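Local coordinates for carbohydrate kinase, pfkB family (Enterococcus faecalis, PDB 3KTN), which probably phosphorylates a sugar acid such as 2-keto-3-deoxygluconate, as a magnesium-binding kinase of the pfkB (ribokinase-like) family, at residues K83-G88 with Q110-S116. Coordinates in Å, arbitrary orientation, origin at the centre of the assembly. Numbering follows the deposited sequence.
Sequences KGDHIG and QSAFGIS
Two irregular loops meet where the chain enters and leaves the lid of the ribokinase-like (pfkB) fold, away from the magnesium site: 83-88 leads from strand 80-82 of the large core sheet into strand 88-93 of the small lid sheet, and 110-116 follows lid strand 101-105. A112 to G114 take helical backbone angles without forming a regular helix; a type I turn spans F113 to S116. G84 CA lies 4.3 Å from A112 CA, and H86 CA 4.7 Å from S111 CA.

Backbone polarity sets the register. A112 N donates to H86 O (2.9 Å), and one water links D85 N (2.9 Å) to Q110 O (2.8 Å). Within 110-116, S111 (chi1 p) forms an ST motif, its OG accepting from G114 N at 3.0 Å; S116 OG donates to F113 O at 2.8 Å and also bonds Y121 OH.

Packing does the rest. Position 84 suits glycine, because phi is positive (64°) and a CB would clash with A112 CA. The aliphatic part of K83 covers I115 (CG to CD1, 4.0 Å), while NZ salt-bridges D120. With chi1 t, H86 sets its ring edge near S111 CA, and NE2 bonds N107 O.

Main-chain bonding and close fit thus join the lid's entry and exit, little depending on charge between the loops.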
loop_
_atom_site.group_PDB
_atom_site.type_symbol
_atom_site.label_atom_id
_atom_site.label_comp_id
_atom_site.label_asym_id
_atom_site.label_seq_id
_atom_site.Cartn_x
_atom_site.Cartn_y
_atom_site.Cartn_z
ATOM N N LYS A 83 -7.435 6.023 -31.947
ATOM C CA LYS A 83 -6.992 7.270 -32.541
ATOM C C LYS A 83 -6.030 7.966 -31.588
ATOM O O LYS A 83 -6.114 7.787 -30.373
ATOM C CB LYS A 83 -8.200 8.174 -32.797
ATOM C CG LYS A 83 -7.868 9.527 -33.396
ATOM C CD LYS A 83 -8.323 9.620 -34.846
ATOM C CE LYS A 83 -8.015 10.994 -35.434
ATOM N NZ LYS A 83 -8.452 11.104 -36.857
ATOM N N GLY A 84 -5.116 8.753 -32.144
ATOM C CA GLY A 84 -4.173 9.489 -31.328
ATOM C C GLY A 84 -3.226 8.637 -30.514
ATOM O O GLY A 84 -3.025 7.460 -30.803
ATOM N N ASP A 85 -2.649 9.244 -29.482
ATOM C CA ASP A 85 -1.693 8.562 -28.620
ATOM C C ASP A 85 -1.839 8.978 -27.161
ATOM O O ASP A 85 -1.432 8.255 -26.252
ATOM C CB ASP A 85 -0.274 8.908 -29.067
ATOM C CG ASP A 85 -0.031 8.595 -30.522
ATOM O OD1 ASP A 85 0.072 7.395 -30.863
ATOM O OD2 ASP A 85 0.051 9.549 -31.325
ATOM N N HIS A 86 -2.437 10.140 -26.952
ATOM C CA HIS A 86 -2.580 10.724 -25.632
ATOM C C HIS A 86 -3.984 10.659 -25.029
ATOM O O HIS A 86 -4.987 10.592 -25.741
ATOM C CB HIS A 86 -2.114 12.182 -25.742
ATOM C CG HIS A 86 -2.148 12.951 -24.457
ATOM N ND1 HIS A 86 -1.190 12.805 -23.476
ATOM C CD2 HIS A 86 -2.985 13.924 -24.025
ATOM C CE1 HIS A 86 -1.430 13.658 -22.498
ATOM N NE2 HIS A 86 -2.513 14.351 -22.806
ATOM N N ILE A 87 -4.043 10.661 -23.701
ATOM C CA ILE A 87 -5.319 10.675 -22.994
ATOM C C ILE A 87 -5.250 11.849 -22.018
ATOM O O ILE A 87 -4.221 12.063 -21.370
ATOM C CB ILE A 87 -5.575 9.365 -22.213
ATOM C CG1 ILE A 87 -5.651 8.183 -23.182
ATOM C CG2 ILE A 87 -6.890 9.471 -21.443
ATOM C CD1 ILE A 87 -5.982 6.850 -22.514
ATOM N N GLY A 88 -6.327 12.624 -21.936
ATOM C CA GLY A 88 -6.343 13.760 -21.026
ATOM C C GLY A 88 -6.283 13.262 -19.593
ATOM O O GLY A 88 -6.643 12.117 -19.324
ATOM N N GLN A 110 -4.955 17.676 -26.763
ATOM C CA GLN A 110 -4.186 16.827 -27.671
ATOM C C GLN A 110 -4.533 15.346 -27.489
ATOM O O GLN A 110 -3.798 14.472 -27.940
ATOM C CB GLN A 110 -2.686 17.012 -27.439
ATOM C CG GLN A 110 -2.199 18.450 -27.465
ATOM C CD GLN A 110 -2.326 19.086 -28.829
ATOM O OE1 GLN A 110 -3.433 19.319 -29.321
ATOM N NE2 GLN A 110 -1.188 19.370 -29.456
ATOM N N SER A 111 -5.655 15.064 -26.838
ATOM C CA SER A 111 -6.067 13.681 -26.603
ATOM C C SER A 111 -6.664 13.023 -27.843
ATOM O O SER A 111 -6.985 13.692 -28.829
ATOM C CB SER A 111 -7.097 13.621 -25.476
ATOM O OG SER A 111 -8.312 14.251 -25.861
ATOM N N ALA A 112 -6.806 11.703 -27.774
ATOM C CA ALA A 112 -7.386 10.921 -28.853
ATOM C C ALA A 112 -8.783 11.448 -29.188
ATOM O O ALA A 112 -9.176 11.507 -30.353
ATOM C CB ALA A 112 -7.470 9.461 -28.445
ATOM N N PHE A 113 -9.538 11.825 -28.162
ATOM C CA PHE A 113 -10.882 12.345 -28.373
ATOM C C PHE A 113 -10.826 13.760 -28.949
ATOM O O PHE A 113 -11.601 14.105 -29.836
ATOM C CB PHE A 113 -11.653 12.367 -27.059
ATOM C CG PHE A 113 -13.030 12.961 -27.170
ATOM C CD1 PHE A 113 -14.009 12.345 -27.941
ATOM C CD2 PHE A 113 -13.362 14.111 -26.460
ATOM C CE1 PHE A 113 -15.308 12.866 -28.000
ATOM C CE2 PHE A 113 -14.657 14.641 -26.513
ATOM C CZ PHE A 113 -15.630 14.016 -27.280
ATOM N N GLY A 114 -9.898 14.562 -28.443
ATOM C CA GLY A 114 -9.759 15.930 -28.901
ATOM C C GLY A 114 -9.342 16.117 -30.353
ATOM O O GLY A 114 -9.640 17.158 -30.946
ATOM N N ILE A 115 -8.652 15.134 -30.928
ATOM C CA ILE A 115 -8.202 15.240 -32.312
ATOM C C ILE A 115 -9.086 14.480 -33.296
ATOM O O ILE A 115 -8.783 14.413 -34.486
ATOM C CB ILE A 115 -6.752 14.727 -32.485
ATOM C CG1 ILE A 115 -6.701 13.210 -32.318
ATOM C CG2 ILE A 115 -5.840 15.394 -31.474
ATOM C CD1 ILE A 115 -5.385 12.604 -32.758
ATOM N N SER A 116 -10.171 13.896 -32.807
ATOM C CA SER A 116 -11.065 13.154 -33.679
ATOM C C SER A 116 -12.194 14.056 -34.180
ATOM O O SER A 116 -12.642 14.963 -33.477
ATOM C CB SER A 116 -11.641 11.949 -32.942
ATOM O OG SER A 116 -12.423 12.364 -31.839
HETATM O O HOH W 1 -3.386 12.025 -29.156
#